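Local atomic coordinates of In2-1 family protein, glutathione transferase lambda3 (Populus trichocarpa, PDB entry 4PQI), a protein that probably catalyses glutathione-dependent thiol transfer as a monomeric, plant-specific Lambda-class glutathione transferase with a bound glutathione. Residues K121-E126 / E158-K163; G167-G172 / L177-Y182; F128-K133 / G151-H156. All coordinates share one frame; numbering follows the deposited sequence.

Contact 1: K121-E126 / E158-K163; sequences KEFAEE and ENALHK. With CA (calcium ion), chain D.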
# COMPACT_ATOMS: atom_id res chain seq x y z
N LYS A 121 4.66 -10.94 15.78
CA LYS A 121 3.51 -10.06 16.03
C LYS A 121 3.94 -8.75 16.68
O LYS A 121 3.46 -7.68 16.31
CB LYS A 121 2.49 -10.75 16.95
CG LYS A 121 1.83 -12.00 16.39
CD LYS A 121 0.56 -11.69 15.62
CE LYS A 121 -0.58 -11.25 16.53
NZ LYS A 121 -1.86 -11.05 15.78
N GLU A 122 4.83 -8.85 17.67
CA GLU A 122 5.36 -7.64 18.29
C GLU A 122 6.19 -6.76 17.35
O GLU A 122 6.05 -5.53 17.36
CB GLU A 122 6.16 -7.97 19.55
CG GLU A 122 5.26 -8.07 20.77
CD GLU A 122 4.20 -6.98 20.78
OE1 GLU A 122 4.57 -5.78 20.90
OE2 GLU A 122 3.00 -7.30 20.65
N PHE A 123 7.07 -7.37 16.56
CA PHE A 123 7.85 -6.60 15.60
C PHE A 123 6.96 -5.94 14.57
O PHE A 123 7.27 -4.85 14.07
CB PHE A 123 8.84 -7.50 14.86
CG PHE A 123 9.97 -6.74 14.23
CD1 PHE A 123 10.71 -5.84 14.98
CD2 PHE A 123 10.30 -6.94 12.90
CE1 PHE A 123 11.76 -5.15 14.43
CE2 PHE A 123 11.38 -6.24 12.33
CZ PHE A 123 12.09 -5.35 13.10
N ALA A 124 5.88 -6.62 14.20
CA ALA A 124 4.93 -6.08 13.23
C ALA A 124 4.34 -4.77 13.75
O ALA A 124 4.17 -3.81 12.99
CB ALA A 124 3.82 -7.08 12.94
N GLU A 125 4.06 -4.73 15.05
CA GLU A 125 3.46 -3.54 15.63
C GLU A 125 4.45 -2.39 15.65
O GLU A 125 4.08 -1.23 15.43
CB GLU A 125 2.91 -3.84 17.03
CG GLU A 125 1.66 -4.72 17.00
CD GLU A 125 0.53 -4.13 16.16
OE1 GLU A 125 0.21 -2.93 16.32
OE2 GLU A 125 -0.06 -4.86 15.32
N GLU A 126 5.72 -2.71 15.88
CA GLU A 126 6.76 -1.69 15.87
C GLU A 126 6.86 -1.09 14.47
O GLU A 126 6.94 0.12 14.31
CB GLU A 126 8.10 -2.27 16.27
CG GLU A 126 8.15 -2.81 17.67
CD GLU A 126 9.44 -2.48 18.36
OE1 GLU A 126 10.40 -3.27 18.21
OE2 GLU A 126 9.50 -1.42 19.03
N GLU A 158 16.40 -1.41 6.14
CA GLU A 158 17.49 -2.38 5.93
C GLU A 158 17.78 -3.16 7.22
O GLU A 158 17.87 -4.40 7.21
CB GLU A 158 18.76 -1.67 5.44
CG GLU A 158 19.98 -2.57 5.26
CD GLU A 158 19.80 -3.58 4.16
OE1 GLU A 158 18.83 -3.46 3.38
OE2 GLU A 158 20.62 -4.51 4.06
N ASN A 159 17.94 -2.43 8.32
CA ASN A 159 18.26 -3.07 9.59
C ASN A 159 17.10 -3.93 10.15
O ASN A 159 17.33 -5.03 10.65
CB ASN A 159 18.76 -2.03 10.59
CG ASN A 159 20.17 -1.55 10.24
OD1 ASN A 159 21.06 -2.34 10.00
ND2 ASN A 159 20.35 -0.23 10.18
N ALA A 160 15.87 -3.44 10.01
CA ALA A 160 14.69 -4.21 10.37
C ALA A 160 14.67 -5.57 9.66
O ALA A 160 14.30 -6.58 10.27
CB ALA A 160 13.39 -3.41 10.05
N LEU A 161 15.09 -5.59 8.39
CA LEU A 161 15.11 -6.84 7.62
C LEU A 161 16.15 -7.86 8.09
O LEU A 161 16.13 -9.01 7.66
CB LEU A 161 15.27 -6.55 6.12
CG LEU A 161 14.01 -6.00 5.45
CD1 LEU A 161 14.35 -5.32 4.13
CD2 LEU A 161 12.95 -7.10 5.25
N HIS A 162 17.07 -7.44 8.96
CA HIS A 162 18.03 -8.36 9.59
C HIS A 162 17.47 -9.03 10.86
O HIS A 162 18.11 -9.91 11.43
CB HIS A 162 19.33 -7.63 9.95
CG HIS A 162 20.27 -7.46 8.79
ND1 HIS A 162 21.23 -8.40 8.47
CD2 HIS A 162 20.40 -6.46 7.88
CE1 HIS A 162 21.90 -7.99 7.42
NE2 HIS A 162 21.42 -6.82 7.04
N LYS A 163 16.28 -8.63 11.30
CA LYS A 163 15.74 -9.17 12.55
C LYS A 163 15.40 -10.68 12.45
O LYS A 163 15.86 -11.49 13.25
CB LYS A 163 14.53 -8.33 13.00
CG LYS A 163 13.83 -8.83 14.26
CD LYS A 163 14.32 -8.12 15.50
CE LYS A 163 13.38 -8.37 16.68
NZ LYS A 163 13.74 -7.53 17.86
CA CA D . 19.86 -11.50 11.51
O HOH W 1 21.03 -11.13 9.28
O HOH W 2 18.82 -11.59 13.48
O HOH W 3 21.80 -12.40 12.63
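K163 lays its aliphatic chain over one face of the F123 ring. F123 comes from helix 118-139. K163 sits in the turn that follows helix 151-160. The lysine begins at CB, which lies 3.8 Å from F123 CE2 at the near rim of the ring. CG then takes the central place. It is 4.0 Å from the centroid of the F123 ring and only 8° off the ring normal, a clear CH-pi contact. At chi2 (95°) the lysine chain bends, and its outer half runs on over the same face toward the CE1-CD1 rim. CD comes to 4.1 Å from F123 CE1. CE lies equally far, 4.1 Å, from F123 CD1. NZ passes beyond the ring toward E126, on the helix of F123, but K163 NZ and E126 OE1 stay 5.4 Å apart.

F123 has its CG anti to the backbone N (chi1 -160°), which carries the ring out to helix 151-160. There the ring also meets A160. F123 CZ touches A160 CB at 3.8 Å, and A160 CA lies at the ring edge, in its plane. A160 O approaches the ring obliquely, 3.6 Å from F123 CE2. This oxygen accepts the backbone N-H of K163, which closes a type I turn from A160 to K163 and brings the lysine round to the ring. H162, inside that turn, binds a calcium ion through its carbonyl oxygen, with D165 also bound. F123 also touches L171 of a nearby loop.

The chemistry is mostly apolar, although the carbonyl oxygen of A160 comes closest to the ring. The lysine serves through its methylenes. Its ammonium is too far from E126 for a salt bridge, so the pair probably adds only a weak attraction.

Contact 2: G167-G172 / L177-Y182; sequences GPFFLG and LVDIAY. With CA (calcium ion), chain C.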
# COMPACT_ATOMS: atom_id res chain seq x y z
N GLY A 167 13.70 -15.70 6.21
CA GLY A 167 13.16 -15.27 4.93
C GLY A 167 13.33 -13.79 4.68
O GLY A 167 13.74 -13.05 5.58
N PRO A 168 13.01 -13.33 3.46
CA PRO A 168 13.33 -11.98 2.99
C PRO A 168 12.33 -10.89 3.37
O PRO A 168 12.57 -9.72 3.06
CB PRO A 168 13.33 -12.17 1.47
CG PRO A 168 12.27 -13.17 1.25
CD PRO A 168 12.36 -14.13 2.41
N PHE A 169 11.22 -11.25 4.01
CA PHE A 169 10.18 -10.27 4.32
C PHE A 169 10.42 -9.67 5.70
O PHE A 169 11.24 -10.19 6.47
CB PHE A 169 8.78 -10.89 4.21
CG PHE A 169 8.51 -11.53 2.88
CD1 PHE A 169 8.32 -10.76 1.74
CD2 PHE A 169 8.44 -12.91 2.76
CE1 PHE A 169 8.08 -11.35 0.51
CE2 PHE A 169 8.19 -13.52 1.53
CZ PHE A 169 8.01 -12.74 0.40
N PHE A 170 9.73 -8.58 6.04
CA PHE A 170 9.96 -7.97 7.35
C PHE A 170 9.79 -8.93 8.51
O PHE A 170 10.54 -8.86 9.49
CB PHE A 170 9.10 -6.72 7.55
CG PHE A 170 9.58 -5.52 6.78
CD1 PHE A 170 10.75 -4.86 7.14
CD2 PHE A 170 8.85 -5.03 5.70
CE1 PHE A 170 11.20 -3.76 6.45
CE2 PHE A 170 9.30 -3.92 4.99
CZ PHE A 170 10.47 -3.29 5.36
N LEU A 171 8.84 -9.86 8.42
CA LEU A 171 8.68 -10.83 9.50
C LEU A 171 9.30 -12.18 9.16
O LEU A 171 9.00 -13.19 9.81
CB LEU A 171 7.20 -10.96 9.88
CG LEU A 171 6.51 -9.62 10.21
CD1 LEU A 171 5.02 -9.85 10.51
CD2 LEU A 171 7.21 -8.93 11.38
N GLY A 172 10.17 -12.21 8.16
CA GLY A 172 10.91 -13.43 7.84
C GLY A 172 10.37 -14.24 6.68
O GLY A 172 10.28 -13.76 5.55
N LEU A 177 1.21 -8.22 6.25
CA LEU A 177 0.68 -6.86 6.24
C LEU A 177 1.78 -5.78 6.31
O LEU A 177 1.60 -4.67 5.77
CB LEU A 177 -0.32 -6.66 7.38
CG LEU A 177 -1.62 -7.49 7.32
CD1 LEU A 177 -2.59 -7.14 8.46
CD2 LEU A 177 -2.30 -7.34 5.95
N VAL A 178 2.89 -6.10 6.96
CA VAL A 178 4.00 -5.16 7.10
C VAL A 178 4.63 -4.84 5.75
O VAL A 178 4.78 -3.67 5.40
CB VAL A 178 5.08 -5.66 8.10
CG1 VAL A 178 6.14 -4.61 8.30
CG2 VAL A 178 4.44 -6.01 9.44
N ASP A 179 4.99 -5.88 5.00
CA ASP A 179 5.47 -5.72 3.62
C ASP A 179 4.49 -4.87 2.80
O ASP A 179 4.89 -3.94 2.12
CB ASP A 179 5.67 -7.08 2.96
CG ASP A 179 6.53 -8.01 3.81
OD1 ASP A 179 7.71 -7.67 4.02
OD2 ASP A 179 6.02 -9.06 4.26
N ILE A 180 3.21 -5.20 2.91
CA ILE A 180 2.15 -4.51 2.18
C ILE A 180 2.07 -3.03 2.55
O ILE A 180 1.85 -2.17 1.69
CB ILE A 180 0.79 -5.21 2.40
CG1 ILE A 180 0.86 -6.63 1.83
CG2 ILE A 180 -0.39 -4.38 1.84
CD1 ILE A 180 -0.31 -7.53 2.12
N ALA A 181 2.24 -2.73 3.84
CA ALA A 181 2.19 -1.35 4.32
C ALA A 181 3.28 -0.47 3.68
O ALA A 181 3.03 0.69 3.32
CB ALA A 181 2.30 -1.31 5.86
N TYR A 182 4.47 -1.04 3.53
CA TYR A 182 5.62 -0.28 3.03
C TYR A 182 5.81 -0.22 1.52
O TYR A 182 6.25 0.82 0.98
CB TYR A 182 6.91 -0.80 3.69
CG TYR A 182 7.06 -0.27 5.09
CD1 TYR A 182 7.58 0.99 5.31
CD2 TYR A 182 6.64 -1.01 6.19
CE1 TYR A 182 7.70 1.50 6.57
CE2 TYR A 182 6.76 -0.51 7.47
CZ TYR A 182 7.29 0.75 7.65
OH TYR A 182 7.41 1.28 8.91
CA CA C . 15.59 -11.81 6.78
O HOH W 4 13.65 -10.28 6.95
O HOH W 5 6.44 -10.21 6.54
O HOH W 6 16.10 -10.46 4.99
O HOH W 7 16.76 -13.83 5.75
O HOH W 8 17.71 -11.42 7.81
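V178 meets F170 and L171 with one methyl each. V178 CG1, anti to the backbone N, rests 3.7 Å from F170 CB. V178 CG2 reaches L171 CD1 at 4.0 Å.

D179 comes next and carries the polar part of the contact. Its OD1 accepts the backbone N-H of F170 at 3.0 Å, through the syn lone pair and almost straight (171°). The same oxygen takes the indole N-H of W211. D179 OD2 receives a hydrogen bond from water 5 at 2.6 Å, and that water accepts from L171 N. OD2 also lies 3.3 Å from F169 CB. The F170 ring lies beside the carboxylate, their planes only 19° apart. Three N-H groups, F170 N, W211 NE1 and S176 N, hold this buried carboxylate together with water 5. Of these, F170 N and, through the water, L171 N belong to the F169-G172 turn.

Y182, one turn on, closes the apolar side. The Y182 and F170 rings sit obliquely, centroids 5.5 Å apart and planes at 48°. The Y182 hydroxyl is bonded to L127 O on helix 118-139.

G167, at the start of the loop, binds calcium through its carbonyl oxygen, as F164 does. In the S-x-x-D sequence from S176 to D179, D179 OD2 accepts from S176 N, and S176 OG caps the helix-end amide V178 N. This is consistent with the N-capping box of glutathione transferase C-terminal domains.

Contact 3: F128-K133 / G151-H156; sequences FSYTDK and GPAFDH. Unlike the reference sequence in segment 151-156: H156 (reference Tyr).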
# COMPACT_ATOMS: atom_id res chain seq x y z
N PHE A 128 4.53 -1.13 11.98
CA PHE A 128 3.31 -0.34 11.73
C PHE A 128 3.44 1.08 12.32
O PHE A 128 3.12 2.08 11.67
CB PHE A 128 2.07 -1.04 12.31
CG PHE A 128 1.62 -2.23 11.51
CD1 PHE A 128 1.58 -2.18 10.12
CD2 PHE A 128 1.25 -3.41 12.14
CE1 PHE A 128 1.16 -3.27 9.36
CE2 PHE A 128 0.83 -4.51 11.38
CZ PHE A 128 0.79 -4.43 9.99
N SER A 129 3.91 1.16 13.55
CA SER A 129 4.09 2.43 14.23
C SER A 129 5.08 3.33 13.48
O SER A 129 4.91 4.55 13.44
CB SER A 129 4.57 2.22 15.66
OG SER A 129 3.53 1.67 16.45
N TYR A 130 6.09 2.73 12.87
CA TYR A 130 7.11 3.50 12.17
C TYR A 130 6.68 3.98 10.77
O TYR A 130 7.35 4.80 10.16
CB TYR A 130 8.42 2.70 12.10
CG TYR A 130 9.56 3.40 11.40
CD1 TYR A 130 9.98 2.97 10.14
CD2 TYR A 130 10.21 4.48 11.97
CE1 TYR A 130 11.02 3.60 9.47
CE2 TYR A 130 11.27 5.12 11.31
CZ TYR A 130 11.65 4.67 10.06
OH TYR A 130 12.67 5.28 9.37
N THR A 131 5.53 3.53 10.26
CA THR A 131 5.16 3.85 8.87
C THR A 131 5.05 5.36 8.55
O THR A 131 5.57 5.82 7.54
CB THR A 131 3.86 3.16 8.42
OG1 THR A 131 2.77 3.57 9.24
CG2 THR A 131 4.00 1.64 8.47
N ASP A 132 4.38 6.11 9.41
CA ASP A 132 4.24 7.55 9.16
C ASP A 132 5.55 8.30 9.42
O ASP A 132 5.82 9.31 8.77
CB ASP A 132 3.04 8.16 9.92
CG ASP A 132 3.13 7.94 11.43
OD1 ASP A 132 3.78 6.97 11.86
OD2 ASP A 132 2.53 8.75 12.18
N LYS A 133 6.37 7.81 10.35
CA LYS A 133 7.71 8.39 10.52
C LYS A 133 8.62 8.14 9.31
O LYS A 133 9.37 9.03 8.90
CB LYS A 133 8.40 7.94 11.81
CG LYS A 133 9.79 8.56 11.98
CD LYS A 133 10.38 8.34 13.37
CE LYS A 133 11.73 9.03 13.51
NZ LYS A 133 11.62 10.52 13.45
N GLY A 151 18.43 8.77 3.89
CA GLY A 151 19.22 7.58 4.19
C GLY A 151 18.86 6.84 5.48
O GLY A 151 18.66 5.63 5.46
N PRO A 152 18.78 7.57 6.61
CA PRO A 152 18.48 6.92 7.89
C PRO A 152 17.15 6.15 7.88
O PRO A 152 17.01 5.15 8.59
CB PRO A 152 18.42 8.09 8.87
CG PRO A 152 19.40 9.08 8.29
CD PRO A 152 19.17 8.98 6.81
N ALA A 153 16.19 6.61 7.08
CA ALA A 153 14.90 5.94 7.01
C ALA A 153 14.99 4.64 6.22
O ALA A 153 14.42 3.63 6.62
CB ALA A 153 13.82 6.88 6.47
N PHE A 154 15.70 4.65 5.09
CA PHE A 154 15.97 3.39 4.39
C PHE A 154 16.88 2.46 5.19
O PHE A 154 16.75 1.24 5.11
CB PHE A 154 16.51 3.65 2.97
CG PHE A 154 15.51 4.31 2.07
CD1 PHE A 154 14.40 3.60 1.60
CD2 PHE A 154 15.64 5.65 1.73
CE1 PHE A 154 13.46 4.22 0.78
CE2 PHE A 154 14.71 6.27 0.91
CZ PHE A 154 13.61 5.56 0.44
N ASP A 155 17.79 3.04 5.97
CA ASP A 155 18.67 2.24 6.83
C ASP A 155 17.81 1.51 7.88
O ASP A 155 18.05 0.34 8.19
CB ASP A 155 19.72 3.11 7.53
CG ASP A 155 20.88 3.48 6.62
OD1 ASP A 155 20.88 3.08 5.43
OD2 ASP A 155 21.79 4.19 7.09
N HIS A 156 16.82 2.20 8.42
CA HIS A 156 15.92 1.59 9.38
C HIS A 156 15.24 0.36 8.77
O HIS A 156 15.16 -0.69 9.40
CB HIS A 156 14.90 2.60 9.90
CG HIS A 156 14.42 2.31 11.29
ND1 HIS A 156 15.26 2.29 12.38
CD2 HIS A 156 13.18 2.01 11.77
CE1 HIS A 156 14.57 2.00 13.47
NE2 HIS A 156 13.30 1.83 13.12
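Y130 alone in 128-133 makes substantial contact with the other segment, reaching A153 and H156. Two residues earlier, F128 faces the other way. Its ring packs on L177 of helix 177-197 and makes a cation-pi contact with K102.

Y130 then spans the gap. With CG anti to the backbone N (chi1 180°) the ring reaches across to the other helix. H156 covers one face of this ring. H156 CD2 leads, standing 3.4 Å above the plane of the Y130 ring, over its centre. The two ring planes are inclined at 49°. H156 CB rests against the phenol oxygen, 3.5 Å from Y130 OH. That oxygen goes further and meets the next helical residue in reach. Y130 OH lies 3.3 Å from A153 CA and 3.5 Å from A153 CB, both carbon contacts. A153 O comes near the edge of the tyrosine ring, close to its plane.

The two helices belong to the all-helical C-terminal domain of the glutathione transferase fold. They run nearly antiparallel here, at 162°, with segment axes 11.4 Å apart. That wide spacing is bridged by the long tyrosine.

T131, buried, touches Y182. T131 OG1 donates to F128 O at 2.9 Å, in the carbonyl plane, and T131 N also bonds to that oxygen. The helix is kinked just after this, where the N atoms of 132 and 133 lack bonds to the preceding turn. K133 N makes a weak bond to D132 OD1.

Contacts 1 and 3 join the same two helices, 118-139 and 151-160, at successive levels. Their centres are about 11 Å apart. Contact 2 lies about 8 Å from contact 1, centre to centre, and brings in helix 177-197. L161 CD2 packs on P168 O at 3.4 Å, and A124 CB meets V178 CG2 at 3.7 Å. Contacts 2 and 3, about 13 Å apart between centres, meet where Y182 OH approaches Y130 CD1 at 3.3 Å. F164 and G167 bind one calcium ion, with L161 of contact 1 also at the site; H162 and D165 form another. The glutathione pocket is separate: the Y182 side chain is about 12 Å from the bound glutathione.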